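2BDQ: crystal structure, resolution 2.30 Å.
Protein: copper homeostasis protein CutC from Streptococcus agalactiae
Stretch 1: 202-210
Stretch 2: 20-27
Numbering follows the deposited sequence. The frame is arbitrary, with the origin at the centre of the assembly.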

ATOM      1  N   LYS A 202      -4.468  -4.367  28.744  1.00 23.04           N
ATOM      2  CA  LYS A 202      -5.835  -3.869  28.589  1.00 23.06           C
ATOM      3  C   LYS A 202      -6.204  -3.490  27.157  1.00 23.55           C
ATOM      4  O   LYS A 202      -7.282  -2.934  26.918  1.00 25.30           O
ATOM      5  CB  LYS A 202      -6.070  -2.652  29.490  1.00 25.07           C
ATOM      6  CG  LYS A 202      -5.876  -2.926  30.966  1.00 27.34           C
ATOM      7  CD  LYS A 202      -4.448  -2.622  31.380  1.00 33.24           C
ATOM      8  CE  LYS A 202      -4.318  -1.202  31.944  1.00 33.36           C
ATOM      9  NZ  LYS A 202      -4.917  -0.150  31.066  1.00 35.63           N
ATOM     10  N   GLN A 203      -5.317  -3.780  26.206  1.00 21.51           N
ATOM     11  CA  GLN A 203      -5.570  -3.458  24.800  1.00 21.49           C
ATOM     12  C   GLN A 203      -5.165  -4.602  23.873  1.00 20.46           C
ATOM     13  O   GLN A 203      -4.083  -5.168  24.002  1.00 19.96           O
ATOM     14  CB  GLN A 203      -4.816  -2.188  24.409  1.00 20.48           C
ATOM     15  CG  GLN A 203      -5.102  -1.022  25.339  1.00 21.52           C
ATOM     16  CD  GLN A 203      -4.644   0.298  24.754  1.00 23.21           C
ATOM     17  OE1 GLN A 203      -5.073   0.686  23.666  1.00 21.80           O
ATOM     18  NE2 GLN A 203      -3.776   0.999  25.474  1.00 21.99           N
ATOM     19  N   ALA A 204      -6.040  -4.932  22.930  1.00 19.96           N
ATOM     20  CA  ALA A 204      -5.777  -6.014  21.996  1.00 19.61           C
ATOM     21  C   ALA A 204      -5.911  -5.548  20.552  1.00 19.94           C
ATOM     22  O   ALA A 204      -6.844  -4.824  20.202  1.00 20.42           O
ATOM     23  CB  ALA A 204      -6.727  -7.174  22.266  1.00 18.28           C
ATOM     24  N   HIS A 205      -4.973  -6.000  19.724  1.00 19.34           N
ATOM     25  CA  HIS A 205      -4.904  -5.657  18.308  1.00 18.82           C
ATOM     26  C   HIS A 205      -5.072  -6.913  17.457  1.00 19.10           C
ATOM     27  O   HIS A 205      -4.547  -7.970  17.798  1.00 17.28           O
ATOM     28  CB  HIS A 205      -3.535  -5.028  18.032  1.00 18.94           C
ATOM     29  CG  HIS A 205      -3.219  -4.837  16.582  1.00 18.27           C
ATOM     30  ND1 HIS A 205      -3.345  -3.619  15.948  1.00 17.65           N
ATOM     31  CD2 HIS A 205      -2.694  -5.684  15.663  1.00 17.95           C
ATOM     32  CE1 HIS A 205      -2.904  -3.720  14.711  1.00 18.47           C
ATOM     33  NE2 HIS A 205      -2.501  -4.963  14.511  1.00 20.35           N
ATOM     34  N   GLY A 206      -5.790  -6.792  16.346  1.00 19.46           N
ATOM     35  CA  GLY A 206      -5.973  -7.944  15.483  1.00 23.08           C
ATOM     36  C   GLY A 206      -6.900  -7.734  14.301  1.00 26.04           C
ATOM     37  O   GLY A 206      -7.771  -6.854  14.322  1.00 26.24           O
ATOM     38  N   THR A 207      -6.705  -8.534  13.254  1.00 27.51           N
ATOM     39  CA  THR A 207      -7.553  -8.449  12.069  1.00 29.57           C
ATOM     40  C   THR A 207      -8.863  -9.176  12.338  1.00 31.96           C
ATOM     41  O   THR A 207      -9.882  -8.881  11.718  1.00 33.54           O
ATOM     42  CB  THR A 207      -6.893  -9.091  10.833  1.00 30.09           C
ATOM     43  OG1 THR A 207      -6.387 -10.391  11.171  1.00 29.75           O
ATOM     44  CG2 THR A 207      -5.770  -8.216  10.313  1.00 30.49           C
ATOM     45  N   ARG A 208      -8.834 -10.129  13.264  1.00 33.46           N
ATOM     46  CA  ARG A 208     -10.037 -10.875  13.616  1.00 36.08           C
ATOM     47  C   ARG A 208     -10.340 -10.681  15.101  1.00 35.98           C
ATOM     48  O   ARG A 208     -10.681 -11.637  15.800  1.00 34.81           O
ATOM     49  CB  ARG A 208      -9.856 -12.368  13.335  1.00 37.98           C
ATOM     50  CG  ARG A 208      -9.173 -12.697  12.027  1.00 40.14           C
ATOM     51  CD  ARG A 208      -9.482 -14.124  11.620  1.00 44.32           C
ATOM     52  NE  ARG A 208      -8.547 -14.618  10.617  1.00 47.41           N
ATOM     53  CZ  ARG A 208      -7.301 -14.996  10.886  1.00 49.29           C
ATOM     54  NH1 ARG A 208      -6.846 -14.937  12.133  1.00 50.09           N
ATOM     55  NH2 ARG A 208      -6.509 -15.428   9.913  1.00 50.10           N
ATOM     56  N   ILE A 209     -10.208  -9.443  15.568  1.00 36.40           N
ATOM     57  CA  ILE A 209     -10.440  -9.103  16.968  1.00 38.24           C
ATOM     58  C   ILE A 209     -11.921  -9.235  17.339  1.00 39.11           C
ATOM     59  O   ILE A 209     -12.265  -9.414  18.508  1.00 38.87           O
ATOM     60  CB  ILE A 209      -9.942  -7.654  17.263  1.00 38.60           C
ATOM     61  CG1 ILE A 209      -9.783  -7.441  18.770  1.00 37.35           C
ATOM     62  CG2 ILE A 209     -10.902  -6.628  16.668  1.00 39.07           C
ATOM     63  CD1 ILE A 209      -8.640  -8.232  19.375  1.00 35.66           C
ATOM     64  N   THR A 210     -12.788  -9.160  16.333  1.00 41.10           N
ATOM     65  CA  THR A 210     -14.233  -9.271  16.534  1.00 43.17           C
ATOM     66  C   THR A 210     -14.829 -10.480  15.810  1.00 44.67           C
ATOM     67  O   THR A 210     -15.608 -11.218  16.451  1.00 45.26           O
ATOM     68  CB  THR A 210     -14.965  -8.002  16.054  1.00 43.08           C
ATOM     69  OG1 THR A 210     -14.628  -7.732  14.684  1.00 43.80           O
ATOM     70  CG2 THR A 210     -14.576  -6.812  16.914  1.00 43.22           C
TER
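Stretch 2, residues 20-27: AIISRVEL

Residues 20-27 of copper homeostasis protein CutC lie along residues 202-210 of the same chain, at least 179 positions apart in sequence wherever the two touch. Strand 203-206 of stretch 1 meets the extended segment R24 to L27 through R24 and E26; A20 and I21 are loop. The two extended segments run in the same general sense, so Q203 pairs with R24 and H205 with E26, whereas the loop residues I209 and T210 fold back to I22 and I21. The backbones stay well apart, with CA of H205 8.4 Å from CA of E26 and CA of T210 8.0 Å from CA of I21, so side chains make the contact and no main-chain hydrogen bond joins the stretches. Altogether 271 Å² is buried, both sides summed.

K202 does not reach stretch 2. Q203 points its CA-to-CB bond toward it and, with chi1 m and chi2 t, brings its amide oxygen to the guanidinium of R24, whose first two chi angles are both t. The main hydrogen bond runs from R24 NH2 to Q203 OE1 at 2.8 Å and 159°; a second, weak one runs from R24 NH1 to the same Q203 OE1 at 3.3 Å. The oxygen lies at the guanidinium edge, near its plane, where the N-H groups point. A204 turns away, as V25 does on the other strand, in keeping with the alternation of extended chains. H205 faces stretch 2 again, chi1 t, and meets the extended side chain of E26: CE1 of H205 is 3.0 Å from OE1 of E26, with the carboxylate oxygen at the ring edge, near its plane. ND1 of H205 is hydrogen-bonded elsewhere in the structure.

G206, T207 and R208 make no contact. At I209 the contact becomes apolar: its CG2 is 4.3 Å from CD1 of I22, although the end of the I209 side chain leads away. T210 closes the walk, its CG2 packing 3.5 Å from CD1 of I22 and 4.4 Å from CD1 of I21.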

ATOM      1  N   ALA A  20     -19.065   0.584  19.727  1.00 37.17           N
ATOM      2  CA  ALA A  20     -19.511  -0.128  20.913  1.00 36.55           C
ATOM      3  C   ALA A  20     -18.560  -1.268  21.270  1.00 36.17           C
ATOM      4  O   ALA A  20     -18.460  -1.650  22.438  1.00 37.41           O
ATOM      5  CB  ALA A  20     -20.922  -0.666  20.699  1.00 36.88           C
ATOM      6  N   ILE A  21     -17.863  -1.800  20.267  1.00 34.73           N
ATOM      7  CA  ILE A  21     -16.921  -2.900  20.468  1.00 32.72           C
ATOM      8  C   ILE A  21     -15.498  -2.567  20.015  1.00 32.22           C
ATOM      9  O   ILE A  21     -14.520  -3.001  20.630  1.00 31.48           O
ATOM     10  CB  ILE A  21     -17.395  -4.174  19.734  1.00 34.34           C
ATOM     11  CG1 ILE A  21     -17.881  -3.816  18.335  1.00 33.60           C
ATOM     12  CG2 ILE A  21     -18.502  -4.863  20.534  1.00 33.45           C
ATOM     13  CD1 ILE A  21     -18.479  -4.988  17.571  1.00 36.55           C
ATOM     14  N   ILE A  22     -15.380  -1.805  18.934  1.00 30.34           N
ATOM     15  CA  ILE A  22     -14.071  -1.417  18.427  1.00 29.03           C
ATOM     16  C   ILE A  22     -13.871   0.074  18.640  1.00 27.90           C
ATOM     17  O   ILE A  22     -14.605   0.891  18.088  1.00 27.67           O
ATOM     18  CB  ILE A  22     -13.936  -1.758  16.935  1.00 28.88           C
ATOM     19  CG1 ILE A  22     -13.913  -3.283  16.774  1.00 29.15           C
ATOM     20  CG2 ILE A  22     -12.677  -1.110  16.358  1.00 25.81           C
ATOM     21  CD1 ILE A  22     -13.810  -3.764  15.349  1.00 29.48           C
ATOM     22  N   SER A  23     -12.881   0.433  19.448  1.00 26.98           N
ATOM     23  CA  SER A  23     -12.648   1.841  19.723  1.00 26.98           C
ATOM     24  C   SER A  23     -11.582   2.480  18.841  1.00 25.29           C
ATOM     25  O   SER A  23     -11.554   3.697  18.684  1.00 24.19           O
ATOM     26  CB  SER A  23     -12.295   2.042  21.203  1.00 28.73           C
ATOM     27  OG  SER A  23     -11.196   1.234  21.599  1.00 33.33           O
ATOM     28  N   ARG A  24     -10.729   1.666  18.237  1.00 24.03           N
ATOM     29  CA  ARG A  24      -9.673   2.211  17.403  1.00 22.78           C
ATOM     30  C   ARG A  24      -9.319   1.266  16.270  1.00 22.37           C
ATOM     31  O   ARG A  24      -9.525   0.054  16.358  1.00 19.09           O
ATOM     32  CB  ARG A  24      -8.447   2.466  18.276  1.00 22.82           C
ATOM     33  CG  ARG A  24      -7.380   3.347  17.692  1.00 20.93           C
ATOM     34  CD  ARG A  24      -6.384   3.708  18.785  1.00 21.66           C
ATOM     35  NE  ARG A  24      -5.701   2.524  19.285  1.00 21.70           N
ATOM     36  CZ  ARG A  24      -5.500   2.244  20.572  1.00 21.00           C
ATOM     37  NH1 ARG A  24      -5.931   3.063  21.522  1.00 20.05           N
ATOM     38  NH2 ARG A  24      -4.864   1.129  20.908  1.00 21.33           N
ATOM     39  N   VAL A  25      -8.784   1.830  15.198  1.00 21.92           N
ATOM     40  CA  VAL A  25      -8.388   1.029  14.059  1.00 21.65           C
ATOM     41  C   VAL A  25      -6.986   1.428  13.640  1.00 21.03           C
ATOM     42  O   VAL A  25      -6.619   2.604  13.705  1.00 22.30           O
ATOM     43  CB  VAL A  25      -9.400   1.194  12.882  1.00 21.63           C
ATOM     44  CG1 VAL A  25      -9.966   2.582  12.897  1.00 24.18           C
ATOM     45  CG2 VAL A  25      -8.726   0.919  11.550  1.00 18.94           C
ATOM     46  N   GLU A  26      -6.186   0.435  13.265  1.00 18.66           N
ATOM     47  CA  GLU A  26      -4.838   0.701  12.800  1.00 19.17           C
ATOM     48  C   GLU A  26      -4.992   0.720  11.288  1.00 18.34           C
ATOM     49  O   GLU A  26      -5.289  -0.306  10.677  1.00 16.88           O
ATOM     50  CB  GLU A  26      -3.859  -0.405  13.201  1.00 20.01           C
ATOM     51  CG  GLU A  26      -2.423  -0.099  12.764  1.00 23.89           C
ATOM     52  CD  GLU A  26      -1.470  -1.270  12.930  1.00 27.04           C
ATOM     53  OE1 GLU A  26      -1.714  -2.335  12.322  1.00 29.14           O
ATOM     54  OE2 GLU A  26      -0.466  -1.123  13.665  1.00 30.26           O
ATOM     55  N   LEU A  27      -4.805   1.893  10.694  1.00 18.21           N
ATOM     56  CA  LEU A  27      -4.953   2.053   9.257  1.00 19.51           C
ATOM     57  C   LEU A  27      -3.641   1.838   8.495  1.00 19.64           C
ATOM     58  O   LEU A  27      -2.645   2.510   8.741  1.00 18.61           O
ATOM     59  CB  LEU A  27      -5.498   3.458   8.947  1.00 19.68           C
ATOM     60  CG  LEU A  27      -6.301   3.730   7.666  1.00 20.22           C
ATOM     61  CD1 LEU A  27      -6.176   5.193   7.264  1.00 15.94           C
ATOM     62  CD2 LEU A  27      -5.786   2.860   6.544  1.00 21.61           C
TER